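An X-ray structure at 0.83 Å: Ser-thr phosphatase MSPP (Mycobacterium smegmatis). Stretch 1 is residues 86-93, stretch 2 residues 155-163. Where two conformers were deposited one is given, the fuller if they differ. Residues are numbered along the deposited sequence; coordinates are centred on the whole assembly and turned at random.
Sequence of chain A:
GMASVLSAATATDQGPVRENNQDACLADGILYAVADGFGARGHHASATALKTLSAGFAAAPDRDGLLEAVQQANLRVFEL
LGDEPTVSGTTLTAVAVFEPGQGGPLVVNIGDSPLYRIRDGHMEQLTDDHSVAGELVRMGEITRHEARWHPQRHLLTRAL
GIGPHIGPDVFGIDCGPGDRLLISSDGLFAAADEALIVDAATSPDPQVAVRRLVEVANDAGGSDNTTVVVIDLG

Stretch 1, residues 86-93: TVSGTTLT
Stretch 2, residues 155-163: LLTRALGIG

Two segments of one chain, residues 86-93 and 155-163, meet in an antiparallel sense around a single beta bridge. Thr 90 pairs with Leu 160, their CA atoms 5.2 Å apart; Gly 89 lies 4.9 Å from Gly 161 and Thr 91 5.4 Å from Ala 159, CA to CA. Thr 90 (phi/psi -155/153) and Leu 160 (-92/139) are both extended, so each presents its NH and carbonyl to the other. Thr 90 N donates to Leu 160 O at 3.0 Å (151° at the hydrogen), and Leu 160 N donates to Thr 90 O at 2.8 Å (157°), closing a two-bond ring. Beyond it, water 1 lies 2.8 Å from both Ser 88 O and Gly 161 O, joining two carbonyls that, as acceptors, cannot bond each other directly.

Glycine suits the close approach at Gly 89 (-172/-164). Its CA is 3.4 Å from Leu 160 O, and a CB there would fall 2.9 Å from that oxygen and 2.8 Å from Ile 162 CG2. Gly 161 turns the chain at 92/5, where a CB would jam against the preceding carbonyl oxygen.

Apolar side chains pack around this backbone core. Leu 160 (chi1 t, chi2 149°) brings CD1 to 3.9 Å from CD2 of Leu 92 (t, p), and its CD2 to 3.7 Å from CG2 of Thr 90 (chi1 t). Thr 90 thus offers a methyl to leucine while its OG1 bonds Thr 91 O at 2.8 Å, satisfying the hydroxyl in a buried site. Nearer the surface, Val 87 (-85/128, chi1 t) sets CG1 3.7 Å from CG2 of Ile 162 (-102/-10; p, t). Thr 91 (chi1 p) points its CB away, yet its CG2 reaches within 4.2 Å of Leu 156 CD1 (m, t). Altogether 352 Å² is buried, summed over both sides.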

# COMPACT_ATOMS: atom_id res chain seq x y z
N THR A 86 4.19 -15.95 -18.34
CA THR A 86 4.00 -14.50 -18.33
C THR A 86 4.35 -14.05 -16.90
O THR A 86 4.41 -14.88 -16.01
CB THR A 86 2.61 -13.99 -18.74
OG1 THR A 86 1.66 -14.53 -17.85
CG2 THR A 86 2.27 -14.46 -20.13
N VAL A 87 4.59 -12.78 -16.78
CA VAL A 87 5.04 -12.22 -15.56
C VAL A 87 3.84 -11.91 -14.62
O VAL A 87 2.89 -11.24 -15.01
CB VAL A 87 5.85 -10.93 -15.80
CG1 VAL A 87 6.28 -10.27 -14.50
CG2 VAL A 87 7.10 -11.28 -16.67
N SER A 88 3.93 -12.41 -13.39
CA SER A 88 3.08 -12.01 -12.27
C SER A 88 3.99 -11.48 -11.16
O SER A 88 5.13 -11.88 -11.00
CB SER A 88 2.25 -13.15 -11.75
OG SER A 88 1.31 -13.58 -12.75
N GLY A 89 3.44 -10.59 -10.37
CA GLY A 89 4.20 -10.01 -9.27
C GLY A 89 3.25 -9.19 -8.45
O GLY A 89 2.02 -9.29 -8.55
N THR A 90 3.81 -8.31 -7.59
CA THR A 90 2.98 -7.51 -6.71
C THR A 90 3.68 -6.25 -6.31
O THR A 90 4.89 -6.19 -6.23
CB THR A 90 2.57 -8.34 -5.45
OG1 THR A 90 1.61 -7.63 -4.69
CG2 THR A 90 3.75 -8.76 -4.62
N THR A 91 2.88 -5.24 -6.01
CA THR A 91 3.36 -4.11 -5.23
C THR A 91 3.47 -4.53 -3.79
O THR A 91 2.87 -5.54 -3.35
CB THR A 91 2.46 -2.91 -5.36
OG1 THR A 91 1.30 -3.18 -4.57
CG2 THR A 91 2.08 -2.56 -6.78
N LEU A 92 4.14 -3.71 -2.98
CA LEU A 92 4.09 -3.87 -1.55
C LEU A 92 4.38 -2.53 -0.92
O LEU A 92 5.40 -1.91 -1.23
CB LEU A 92 5.13 -4.88 -1.08
CG LEU A 92 5.21 -5.07 0.47
CD1 LEU A 92 3.92 -5.60 1.01
CD2 LEU A 92 6.39 -5.98 0.83
N THR A 93 3.50 -2.10 0.00
CA THR A 93 3.76 -0.96 0.85
C THR A 93 3.54 -1.42 2.28
O THR A 93 2.43 -1.87 2.60
CB THR A 93 2.87 0.22 0.52
OG1 THR A 93 3.21 0.62 -0.80
CG2 THR A 93 3.05 1.37 1.48
N LEU A 155 1.54 1.06 -15.77
CA LEU A 155 2.75 0.29 -16.03
C LEU A 155 3.78 0.57 -14.95
O LEU A 155 4.26 1.69 -14.76
CB LEU A 155 3.29 0.76 -17.38
CG LEU A 155 2.38 0.36 -18.55
CD1 LEU A 155 2.95 1.02 -19.81
CD2 LEU A 155 2.25 -1.15 -18.68
N LEU A 156 4.09 -0.48 -14.18
CA LEU A 156 5.00 -0.40 -13.07
C LEU A 156 6.44 -0.33 -13.52
O LEU A 156 6.84 -0.99 -14.48
CB LEU A 156 4.84 -1.60 -12.15
CG LEU A 156 3.47 -1.72 -11.45
CD1 LEU A 156 3.40 -3.01 -10.72
CD2 LEU A 156 3.23 -0.54 -10.51
N THR A 157 7.27 0.38 -12.77
CA THR A 157 8.70 0.41 -12.98
C THR A 157 9.46 -0.37 -11.93
O THR A 157 10.65 -0.66 -12.14
CB THR A 157 9.22 1.84 -13.04
OG1 THR A 157 8.86 2.47 -11.81
CG2 THR A 157 8.68 2.57 -14.24
N ARG A 158 8.82 -0.77 -10.82
CA ARG A 158 9.41 -1.62 -9.83
C ARG A 158 8.28 -2.50 -9.29
O ARG A 158 7.16 -2.04 -9.17
CB ARG A 158 10.04 -0.93 -8.63
CG ARG A 158 11.05 0.14 -8.93
CD ARG A 158 11.71 0.67 -7.66
NE ARG A 158 12.07 2.03 -7.66
CZ ARG A 158 12.39 2.80 -6.64
NH1 ARG A 158 12.49 2.23 -5.43
NH2 ARG A 158 12.65 4.09 -6.82
N ALA A 159 8.62 -3.75 -8.99
CA ALA A 159 7.64 -4.69 -8.46
C ALA A 159 8.36 -5.76 -7.71
O ALA A 159 9.53 -6.06 -7.97
CB ALA A 159 6.80 -5.29 -9.57
N LEU A 160 7.65 -6.39 -6.79
CA LEU A 160 8.13 -7.49 -6.02
C LEU A 160 7.76 -8.79 -6.69
O LEU A 160 6.67 -9.00 -7.20
CB LEU A 160 7.56 -7.34 -4.61
CG LEU A 160 8.06 -8.31 -3.56
CD1 LEU A 160 8.08 -7.71 -2.18
CD2 LEU A 160 7.22 -9.60 -3.57
N GLY A 161 8.73 -9.72 -6.66
CA GLY A 161 8.52 -11.05 -7.12
C GLY A 161 8.84 -11.33 -8.57
O GLY A 161 8.62 -12.45 -9.02
N ILE A 162 9.42 -10.33 -9.30
CA ILE A 162 9.69 -10.47 -10.74
C ILE A 162 11.13 -10.76 -11.02
O ILE A 162 11.45 -11.07 -12.20
CB ILE A 162 9.17 -9.25 -11.54
CG1 ILE A 162 9.97 -7.97 -11.26
CG2 ILE A 162 7.68 -9.08 -11.33
CD1 ILE A 162 9.72 -6.89 -12.25
N GLY A 163 11.99 -10.67 -10.06
CA GLY A 163 13.41 -10.98 -10.26
C GLY A 163 14.03 -11.07 -8.89
O GLY A 163 13.39 -10.79 -7.89
O HOH W 1 7.42 -13.55 -11.28